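Long-range contacts in surface presentation of antigens protein SpaS (Shigella flexneri, PDB 2VT1), which is required for type III secretion of the three Ipa proteins and for host-cell invasion, and acts as the specificity switch of the type III secretion system: residues A17-I23 and H57-V63; D46-K52 and E70-L74. All blocks are in the same frame, centred on the assembly; numbering follows the deposited sequence.

Contact 1 (A17-I23 and H57-V63); sequences APFISLI and HTKYSFV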
ATOM      1  N   ALA B  17      -5.303  -4.663  12.749  1.00 28.15           N
ATOM      2  CA  ALA B  17      -5.086  -3.546  11.847  1.00 26.15           C
ATOM      3  C   ALA B  17      -4.099  -3.919  10.753  1.00 24.56           C
ATOM      4  O   ALA B  17      -3.111  -4.607  11.027  1.00 23.81           O
ATOM      5  CB  ALA B  17      -4.566  -2.356  12.620  1.00 26.02           C
ATOM      6  N   PRO B  18      -4.365  -3.464   9.511  1.00 22.74           N
ATOM      7  CA  PRO B  18      -3.413  -3.568   8.392  1.00 22.68           C
ATOM      8  C   PRO B  18      -2.126  -2.800   8.678  1.00 20.69           C
ATOM      9  O   PRO B  18      -2.108  -1.964   9.549  1.00 21.32           O
ATOM     10  CB  PRO B  18      -4.174  -2.935   7.210  1.00 22.40           C
ATOM     11  CG  PRO B  18      -5.627  -3.048   7.581  1.00 22.84           C
ATOM     12  CD  PRO B  18      -5.657  -2.897   9.089  1.00 23.22           C
ATOM     13  N   PHE B  19      -1.066  -3.073   7.938  1.00 20.86           N
ATOM     14  CA  PHE B  19       0.244  -2.488   8.210  1.00 21.25           C
ATOM     15  C   PHE B  19       0.771  -1.830   6.937  1.00 20.52           C
ATOM     16  O   PHE B  19       0.749  -2.435   5.873  1.00 20.59           O
ATOM     17  CB  PHE B  19       1.192  -3.597   8.682  1.00 22.28           C
ATOM     18  CG  PHE B  19       2.642  -3.188   8.798  1.00 22.60           C
ATOM     19  CD1 PHE B  19       3.183  -2.851  10.020  1.00 21.21           C
ATOM     20  CD2 PHE B  19       3.468  -3.200   7.699  1.00 21.37           C
ATOM     21  CE1 PHE B  19       4.509  -2.504  10.142  1.00 25.71           C
ATOM     22  CE2 PHE B  19       4.808  -2.847   7.814  1.00 25.17           C
ATOM     23  CZ  PHE B  19       5.329  -2.512   9.036  1.00 24.36           C
ATOM     24  N   ILE B  20       1.200  -0.576   7.048  1.00 20.20           N
ATOM     25  CA  ILE B  20       1.757   0.170   5.913  1.00 19.62           C
ATOM     26  C   ILE B  20       3.238  -0.160   5.699  1.00 20.58           C
ATOM     27  O   ILE B  20       4.072   0.171   6.534  1.00 18.50           O
ATOM     28  CB  ILE B  20       1.610   1.699   6.109  1.00 19.11           C
ATOM     29  CG1 ILE B  20       0.126   2.100   6.077  1.00 20.06           C
ATOM     30  CG2 ILE B  20       2.448   2.455   5.035  1.00 14.26           C
ATOM     31  CD1 ILE B  20      -0.159   3.508   6.563  1.00 20.41           C
ATOM     32  N   SER B  21       3.534  -0.801   4.570  1.00 21.71           N
ATOM     33  CA  SER B  21       4.881  -1.264   4.209  1.00 23.50           C
ATOM     34  C   SER B  21       5.685  -0.289   3.335  1.00 24.05           C
ATOM     35  O   SER B  21       6.890  -0.452   3.158  1.00 27.86           O
ATOM     36  CB  SER B  21       4.765  -2.571   3.439  1.00 23.62           C
ATOM     37  OG  SER B  21       3.865  -2.434   2.349  1.00 27.18           O
ATOM     38  N   LEU B  22       5.020   0.702   2.762  1.00 22.94           N
ATOM     39  CA  LEU B  22       5.709   1.678   1.943  1.00 21.34           C
ATOM     40  C   LEU B  22       4.799   2.869   1.705  1.00 19.25           C
ATOM     41  O   LEU B  22       3.577   2.746   1.654  1.00 19.43           O
ATOM     42  CB  LEU B  22       6.211   1.046   0.621  1.00 22.10           C
ATOM     43  CG  LEU B  22       5.278   0.754  -0.567  1.00 18.09           C
ATOM     44  CD1 LEU B  22       5.106   1.977  -1.451  1.00 16.91           C
ATOM     45  CD2 LEU B  22       5.826  -0.382  -1.393  1.00 19.07           C
ATOM     46  N   ILE B  23       5.411   4.030   1.618  1.00 17.62           N
ATOM     47  CA  ILE B  23       4.724   5.224   1.179  1.00 18.10           C
ATOM     48  C   ILE B  23       5.649   5.959   0.234  1.00 18.51           C
ATOM     49  O   ILE B  23       6.709   6.426   0.641  1.00 17.45           O
ATOM     50  CB  ILE B  23       4.378   6.177   2.329  1.00 17.78           C
ATOM     51  CG1 ILE B  23       3.520   5.475   3.394  1.00 17.94           C
ATOM     52  CG2 ILE B  23       3.652   7.407   1.772  1.00 17.26           C
ATOM     53  CD1 ILE B  23       2.982   6.408   4.481  1.00 14.26           C
ATOM     54  N   HIS B  57      -0.035   9.097   8.199  1.00 21.61           N
ATOM     55  CA  HIS B  57       0.819   7.984   8.624  1.00 22.05           C
ATOM     56  C   HIS B  57       2.271   8.079   8.159  1.00 22.80           C
ATOM     57  O   HIS B  57       2.586   8.732   7.162  1.00 20.28           O
ATOM     58  CB  HIS B  57       0.243   6.647   8.151  1.00 22.79           C
ATOM     59  CG  HIS B  57      -0.977   6.203   8.904  1.00 21.85           C
ATOM     60  ND1 HIS B  57      -2.247   6.642   8.594  1.00 23.12           N
ATOM     61  CD2 HIS B  57      -1.122   5.340   9.937  1.00 23.00           C
ATOM     62  CE1 HIS B  57      -3.118   6.082   9.414  1.00 23.33           C
ATOM     63  NE2 HIS B  57      -2.460   5.293  10.244  1.00 21.94           N
ATOM     64  N   THR B  58       3.148   7.422   8.914  1.00 23.66           N
ATOM     65  CA  THR B  58       4.529   7.212   8.510  1.00 24.54           C
ATOM     66  C   THR B  58       4.683   5.756   8.056  1.00 23.38           C
ATOM     67  O   THR B  58       3.862   4.907   8.390  1.00 22.51           O
ATOM     68  CB  THR B  58       5.523   7.536   9.674  1.00 24.91           C
ATOM     69  OG1 THR B  58       5.557   6.445  10.603  1.00 28.53           O
ATOM     70  CG2 THR B  58       5.100   8.790  10.403  1.00 26.80           C
ATOM     71  N   LYS B  59       5.731   5.456   7.292  1.00 23.67           N
ATOM     72  CA  LYS B  59       5.908   4.112   6.756  1.00 23.43           C
ATOM     73  C   LYS B  59       6.237   3.150   7.881  1.00 23.83           C
ATOM     74  O   LYS B  59       6.663   3.565   8.964  1.00 22.85           O
ATOM     75  CB  LYS B  59       7.030   4.087   5.714  1.00 25.19           C
ATOM     76  CG  LYS B  59       8.400   4.404   6.279  1.00 27.03           C
ATOM     77  CD  LYS B  59       9.514   3.861   5.388  1.00 30.82           C
ATOM     78  CE  LYS B  59       9.620   4.622   4.071  1.00 29.35           C
ATOM     79  NZ  LYS B  59      10.753   4.094   3.258  1.00 29.27           N
ATOM     80  N   TYR B  60       6.052   1.863   7.607  1.00 22.77           N
ATOM     81  CA  TYR B  60       6.299   0.809   8.570  1.00 23.30           C
ATOM     82  C   TYR B  60       5.537   1.046   9.868  1.00 25.24           C
ATOM     83  O   TYR B  60       6.109   0.977  10.966  1.00 25.50           O
ATOM     84  CB  TYR B  60       7.796   0.661   8.846  1.00 23.79           C
ATOM     85  CG  TYR B  60       8.629   0.442   7.597  1.00 21.48           C
ATOM     86  CD1 TYR B  60       8.295  -0.548   6.680  1.00 19.75           C
ATOM     87  CD2 TYR B  60       9.750   1.213   7.344  1.00 22.78           C
ATOM     88  CE1 TYR B  60       9.052  -0.759   5.544  1.00 20.18           C
ATOM     89  CE2 TYR B  60      10.521   1.010   6.208  1.00 23.14           C
ATOM     90  CZ  TYR B  60      10.168   0.018   5.313  1.00 23.40           C
ATOM     91  OH  TYR B  60      10.919  -0.180   4.178  1.00 24.27           O
ATOM     92  N   SER B  61       4.241   1.322   9.734  1.00 24.42           N
ATOM     93  CA  SER B  61       3.375   1.469  10.898  1.00 25.66           C
ATOM     94  C   SER B  61       1.980   0.867  10.640  1.00 26.32           C
ATOM     95  O   SER B  61       1.552   0.729   9.483  1.00 24.74           O
ATOM     96  CB  SER B  61       3.279   2.949  11.313  1.00 26.09           C
ATOM     97  OG  SER B  61       2.583   3.743  10.363  1.00 26.51           O
ATOM     98  N   PHE B  62       1.284   0.500  11.717  1.00 26.08           N
ATOM     99  CA  PHE B  62      -0.069  -0.025  11.601  1.00 25.82           C
ATOM    100  C   PHE B  62      -1.076   1.076  11.354  1.00 24.59           C
ATOM    101  O   PHE B  62      -0.897   2.190  11.810  1.00 23.61           O
ATOM    102  CB  PHE B  62      -0.436  -0.815  12.851  1.00 26.62           C
ATOM    103  CG  PHE B  62       0.373  -2.051  13.006  1.00 27.53           C
ATOM    104  CD1 PHE B  62       1.563  -2.023  13.709  1.00 30.95           C
ATOM    105  CD2 PHE B  62      -0.020  -3.228  12.400  1.00 27.84           C
ATOM    106  CE1 PHE B  62       2.334  -3.151  13.828  1.00 29.48           C
ATOM    107  CE2 PHE B  62       0.751  -4.363  12.519  1.00 29.34           C
ATOM    108  CZ  PHE B  62       1.928  -4.323  13.235  1.00 29.93           C
ATOM    109  N   VAL B  63      -2.125   0.766  10.604  1.00 24.84           N
ATOM    110  CA  VAL B  63      -3.152   1.747  10.325  1.00 25.34           C
ATOM    111  C   VAL B  63      -3.880   2.028  11.635  1.00 26.05           C
ATOM    112  O   VAL B  63      -4.176   1.110  12.390  1.00 27.54           O
ATOM    113  CB  VAL B  63      -4.111   1.262   9.228  1.00 24.56           C
ATOM    114  CG1 VAL B  63      -5.206   2.292   8.971  1.00 24.86           C
ATOM    115  CG2 VAL B  63      -3.341   0.991   7.960  1.00 26.10           C
TER
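I20 lies at the apolar heart of this contact. Its CG1 packs on CG2 of V63 at 4.1 Å, while its CD1 comes within 3.5 Å of CB of H57. V63 CG2 also meets CB of P18 at 4.1 Å, and I23 extends the row, its CD1 resting 3.6 Å from the carbonyl O of H57. F19 and F62 lie on the opposite face of the strand pair, at a non-hydrogen-bonded position whose close CA-CA spacing, 4.2 Å, lets their rings meet in a T-shaped stack: the edge of F19 points at the face of F62, with centroids 5.1 Å apart and planes at 74°. F19 CZ also touches CB of Y60 at 4.0 Å. The backbones run antiparallel, so that 61-62 forms a short, weakly bonded outer strand beside 19-25, whose other edge pairs with strand 4-9. V63 N donates to P18 O (2.9 Å) and I20 N to S61 O (2.8 Å), both nearly straight. Beyond these the pairing is broken by a G1 beta bulge: Y60, with positive phi, and S61 both face I20, and their N atoms reach I20 O only in weak bonds of 2.8 and 3.4 Å respectively. Towards the polar edge, S61 OG donates to T58 O at 2.6 Å, closing the turn between T58 and S61, just after helix 47-56, and H57 NE2 is hydrogen-bonded to D64 N. The buried S21 OG bonds a polar side chain of another chain of SpaS, and the exposed Y60 reaches with its hydroxyl an acidic side chain there.

Contact 2 (D46-K52 and E70-L74); sequences DVKLARK and EVLRL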
ATOM      1  N   ASP B  46      -7.919   4.152  -4.991  1.00 21.14           N
ATOM      2  CA  ASP B  46      -8.858   4.753  -4.058  1.00 21.90           C
ATOM      3  C   ASP B  46      -8.270   6.087  -3.627  1.00 20.58           C
ATOM      4  O   ASP B  46      -7.442   6.174  -2.726  1.00 19.50           O
ATOM      5  CB  ASP B  46      -9.096   3.838  -2.861  1.00 23.11           C
ATOM      6  CG  ASP B  46     -10.148   4.369  -1.913  1.00 25.00           C
ATOM      7  OD1 ASP B  46     -10.437   5.582  -1.921  1.00 27.00           O
ATOM      8  OD2 ASP B  46     -10.674   3.553  -1.133  1.00 29.81           O
ATOM      9  N   VAL B  47      -8.703   7.128  -4.309  1.00 20.69           N
ATOM     10  CA  VAL B  47      -8.026   8.403  -4.262  1.00 20.65           C
ATOM     11  C   VAL B  47      -8.126   9.068  -2.899  1.00 20.43           C
ATOM     12  O   VAL B  47      -7.181   9.701  -2.447  1.00 21.52           O
ATOM     13  CB  VAL B  47      -8.602   9.341  -5.322  1.00 20.30           C
ATOM     14  CG1 VAL B  47      -7.936  10.683  -5.217  1.00 21.43           C
ATOM     15  CG2 VAL B  47      -8.399   8.750  -6.695  1.00 18.35           C
ATOM     16  N   LYS B  48      -9.265   8.923  -2.241  1.00 18.91           N
ATOM     17  CA  LYS B  48      -9.457   9.568  -0.954  1.00 18.99           C
ATOM     18  C   LYS B  48      -8.694   8.840   0.141  1.00 17.85           C
ATOM     19  O   LYS B  48      -8.159   9.475   1.036  1.00 18.40           O
ATOM     20  CB  LYS B  48     -10.940   9.659  -0.604  1.00 19.13           C
ATOM     21  CG  LYS B  48     -11.646  10.911  -1.177  1.00 21.41           C
ATOM     22  N   LEU B  49      -8.620   7.518   0.058  1.00 17.71           N
ATOM     23  CA  LEU B  49      -7.885   6.744   1.063  1.00 17.63           C
ATOM     24  C   LEU B  49      -6.381   6.939   0.914  1.00 16.99           C
ATOM     25  O   LEU B  49      -5.676   7.098   1.893  1.00 19.24           O
ATOM     26  CB  LEU B  49      -8.233   5.265   0.979  1.00 17.38           C
ATOM     27  CG  LEU B  49      -7.521   4.357   1.986  1.00 18.34           C
ATOM     28  CD1 LEU B  49      -7.866   4.756   3.403  1.00 14.42           C
ATOM     29  CD2 LEU B  49      -7.856   2.878   1.720  1.00 17.06           C
ATOM     30  N   ALA B  50      -5.891   6.923  -0.318  1.00 16.89           N
ATOM     31  CA  ALA B  50      -4.485   7.162  -0.583  1.00 15.84           C
ATOM     32  C   ALA B  50      -4.015   8.473   0.070  1.00 15.99           C
ATOM     33  O   ALA B  50      -3.016   8.500   0.797  1.00 17.57           O
ATOM     34  CB  ALA B  50      -4.254   7.180  -2.075  1.00 14.75           C
ATOM     35  N   ARG B  51      -4.756   9.550  -0.170  1.00 16.37           N
ATOM     36  CA  ARG B  51      -4.491  10.862   0.421  1.00 16.95           C
ATOM     37  C   ARG B  51      -4.508  10.876   1.940  1.00 16.42           C
ATOM     38  O   ARG B  51      -3.635  11.445   2.592  1.00 14.76           O
ATOM     39  CB  ARG B  51      -5.559  11.849  -0.042  1.00 19.67           C
ATOM     40  CG  ARG B  51      -5.253  12.652  -1.300  1.00 27.63           C
ATOM     41  CD  ARG B  51      -6.134  13.924  -1.316  1.00 36.40           C
ATOM     42  NE  ARG B  51      -6.501  14.378  -2.660  1.00 45.36           N
ATOM     43  CZ  ARG B  51      -7.679  14.146  -3.252  1.00 49.58           C
ATOM     44  NH1 ARG B  51      -7.919  14.601  -4.483  1.00 49.70           N
ATOM     45  NH2 ARG B  51      -8.626  13.457  -2.620  1.00 50.82           N
ATOM     46  N   LYS B  52      -5.565  10.294   2.490  1.00 16.10           N
ATOM     47  CA  LYS B  52      -5.755  10.168   3.919  1.00 15.88           C
ATOM     48  C   LYS B  52      -4.532   9.562   4.589  1.00 14.85           C
ATOM     49  O   LYS B  52      -3.987  10.111   5.547  1.00 15.58           O
ATOM     50  CB  LYS B  52      -6.938   9.236   4.121  1.00 16.09           C
ATOM     51  CG  LYS B  52      -7.864   9.536   5.235  1.00 20.74           C
ATOM     52  CD  LYS B  52      -9.286   9.158   4.764  1.00 25.58           C
ATOM     53  CE  LYS B  52     -10.189   8.725   5.894  1.00 30.00           C
ATOM     54  NZ  LYS B  52     -11.616   8.701   5.441  1.00 33.40           N
ATOM     55  N   GLU B  70     -11.757   1.086   6.637  1.00 20.81           N
ATOM     56  CA  GLU B  70     -11.696   1.605   5.267  1.00 20.66           C
ATOM     57  C   GLU B  70     -10.600   0.898   4.477  1.00 19.70           C
ATOM     58  O   GLU B  70     -10.719   0.724   3.266  1.00 19.09           O
ATOM     59  CB  GLU B  70     -11.447   3.116   5.274  1.00 21.19           C
ATOM     60  CG  GLU B  70     -11.515   3.757   3.894  1.00 25.65           C
ATOM     61  CD  GLU B  70     -11.455   5.278   3.931  1.00 29.68           C
ATOM     62  OE1 GLU B  70     -11.376   5.856   5.042  1.00 31.28           O
ATOM     63  OE2 GLU B  70     -11.491   5.893   2.840  1.00 30.83           O
ATOM     64  N   VAL B  71      -9.529   0.494   5.168  1.00 18.72           N
ATOM     65  CA  VAL B  71      -8.428  -0.210   4.518  1.00 18.06           C
ATOM     66  C   VAL B  71      -8.759  -1.685   4.399  1.00 16.80           C
ATOM     67  O   VAL B  71      -8.551  -2.303   3.371  1.00 16.07           O
ATOM     68  CB  VAL B  71      -7.095  -0.023   5.282  1.00 17.78           C
ATOM     69  CG1 VAL B  71      -6.023  -0.908   4.685  1.00 17.87           C
ATOM     70  CG2 VAL B  71      -6.654   1.441   5.224  1.00 17.54           C
ATOM     71  N   LEU B  72      -9.308  -2.239   5.469  1.00 17.64           N
ATOM     72  CA  LEU B  72      -9.643  -3.635   5.529  1.00 18.45           C
ATOM     73  C   LEU B  72     -10.709  -4.025   4.491  1.00 18.05           C
ATOM     74  O   LEU B  72     -10.719  -5.150   3.999  1.00 18.24           O
ATOM     75  CB  LEU B  72     -10.115  -3.975   6.942  1.00 19.73           C
ATOM     76  CG  LEU B  72     -10.213  -5.450   7.283  1.00 23.59           C
ATOM     77  CD1 LEU B  72      -8.923  -6.173   6.915  1.00 25.87           C
ATOM     78  CD2 LEU B  72     -10.513  -5.579   8.773  1.00 26.57           C
ATOM     79  N   ARG B  73     -11.595  -3.105   4.144  1.00 17.22           N
ATOM     80  CA  ARG B  73     -12.579  -3.383   3.105  1.00 18.62           C
ATOM     81  C   ARG B  73     -11.941  -3.797   1.752  1.00 18.52           C
ATOM     82  O   ARG B  73     -12.495  -4.633   1.027  1.00 16.90           O
ATOM     83  CB  ARG B  73     -13.529  -2.185   2.938  1.00 18.38           C
ATOM     84  CG  ARG B  73     -13.239  -1.305   1.758  1.00 20.12           C
ATOM     85  CD  ARG B  73     -14.016  -0.011   1.861  1.00 20.40           C
ATOM     86  NE  ARG B  73     -14.012   0.738   0.611  1.00 19.62           N
ATOM     87  CZ  ARG B  73     -13.026   1.533   0.221  1.00 17.89           C
ATOM     88  NH1 ARG B  73     -11.948   1.710   0.981  1.00 18.60           N
ATOM     89  NH2 ARG B  73     -13.129   2.162  -0.930  1.00 14.94           N
ATOM     90  N   LEU B  74     -10.775  -3.235   1.422  1.00 17.83           N
ATOM     91  CA  LEU B  74     -10.074  -3.604   0.193  1.00 17.81           C
ATOM     92  C   LEU B  74      -9.537  -5.021   0.250  1.00 16.93           C
ATOM     93  O   LEU B  74      -9.662  -5.777  -0.702  1.00 18.69           O
ATOM     94  CB  LEU B  74      -8.925  -2.633  -0.109  1.00 17.49           C
ATOM     95  CG  LEU B  74      -9.312  -1.162  -0.222  1.00 17.58           C
ATOM     96  CD1 LEU B  74      -8.075  -0.320  -0.512  1.00 19.40           C
ATOM     97  CD2 LEU B  74     -10.358  -0.965  -1.315  1.00 15.70           C
TER
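Two helix segments, 47-52 and 70-74, face each other with axes 11.4 Å apart and N-to-C directions 128° from parallel, a wide spacing filled by side chains from both. L49, with chi1 t and chi2 p, is a knob in the hole formed by E70, V71, R73 and L74: its CD1 lies 3.7 Å from E70 CD, the carboxylate carbon, and 4.0 Å from V71 CG2, and its CD2 3.9 Å from L74 CD1. D46 and K52, three residues before and after L49, carry the charged partners. With chi1 t, the D46 carboxylate points across to R73, and its two oxygens have different partners: OD1 accepts a weak N-cap bond from L49 N (3.3 Å), while OD2 forms a salt bridge with R73, accepting hydrogen bonds from NH2 (2.8 Å) and NH1 (3.1 Å). R73 has an off-rotamer chi1 of 102°, and its NH1 also bonds back to E70 O at 2.8 Å, which holds the guanidinium against its own helix. E70 is fully extended (chi1 and chi2 t); K52, with chi1 and chi2 between wells, reaches across so that NZ lies 2.9 Å from E70 OE1 in a second salt bridge. The arrangement is a single knob-into-hole contact between two widely spaced helices, flanked by two salt bridges, joining an N-capped helix to the last helix of the SpaS cytoplasmic domain.

Overall arrangement
The centres of the two contacts are about 12 Å apart, and their segments alternate along the chain: 17-23, 46-52, 57-63, 70-74. Helix 47-56 ends where the second half of contact 1 begins, and strand 61-62 is followed by helix 68-80, so each contact draws on a neighbour of the other. They meet directly at V71, whose CG1 lies 3.6 Å from P18 CG and whose CG2 lies 4.1 Å from V63 CG1. Contact 1 adds the short edge strand to the antiparallel sheet, and contact 2 pairs the helices preceding and following that strand. Because V71 packs on both P18 and V63, helix 68-80 of this type III secretion exporter's cytoplasmic domain touches the edge of the sheet at contact 1 as well as helix 47-56 at contact 2.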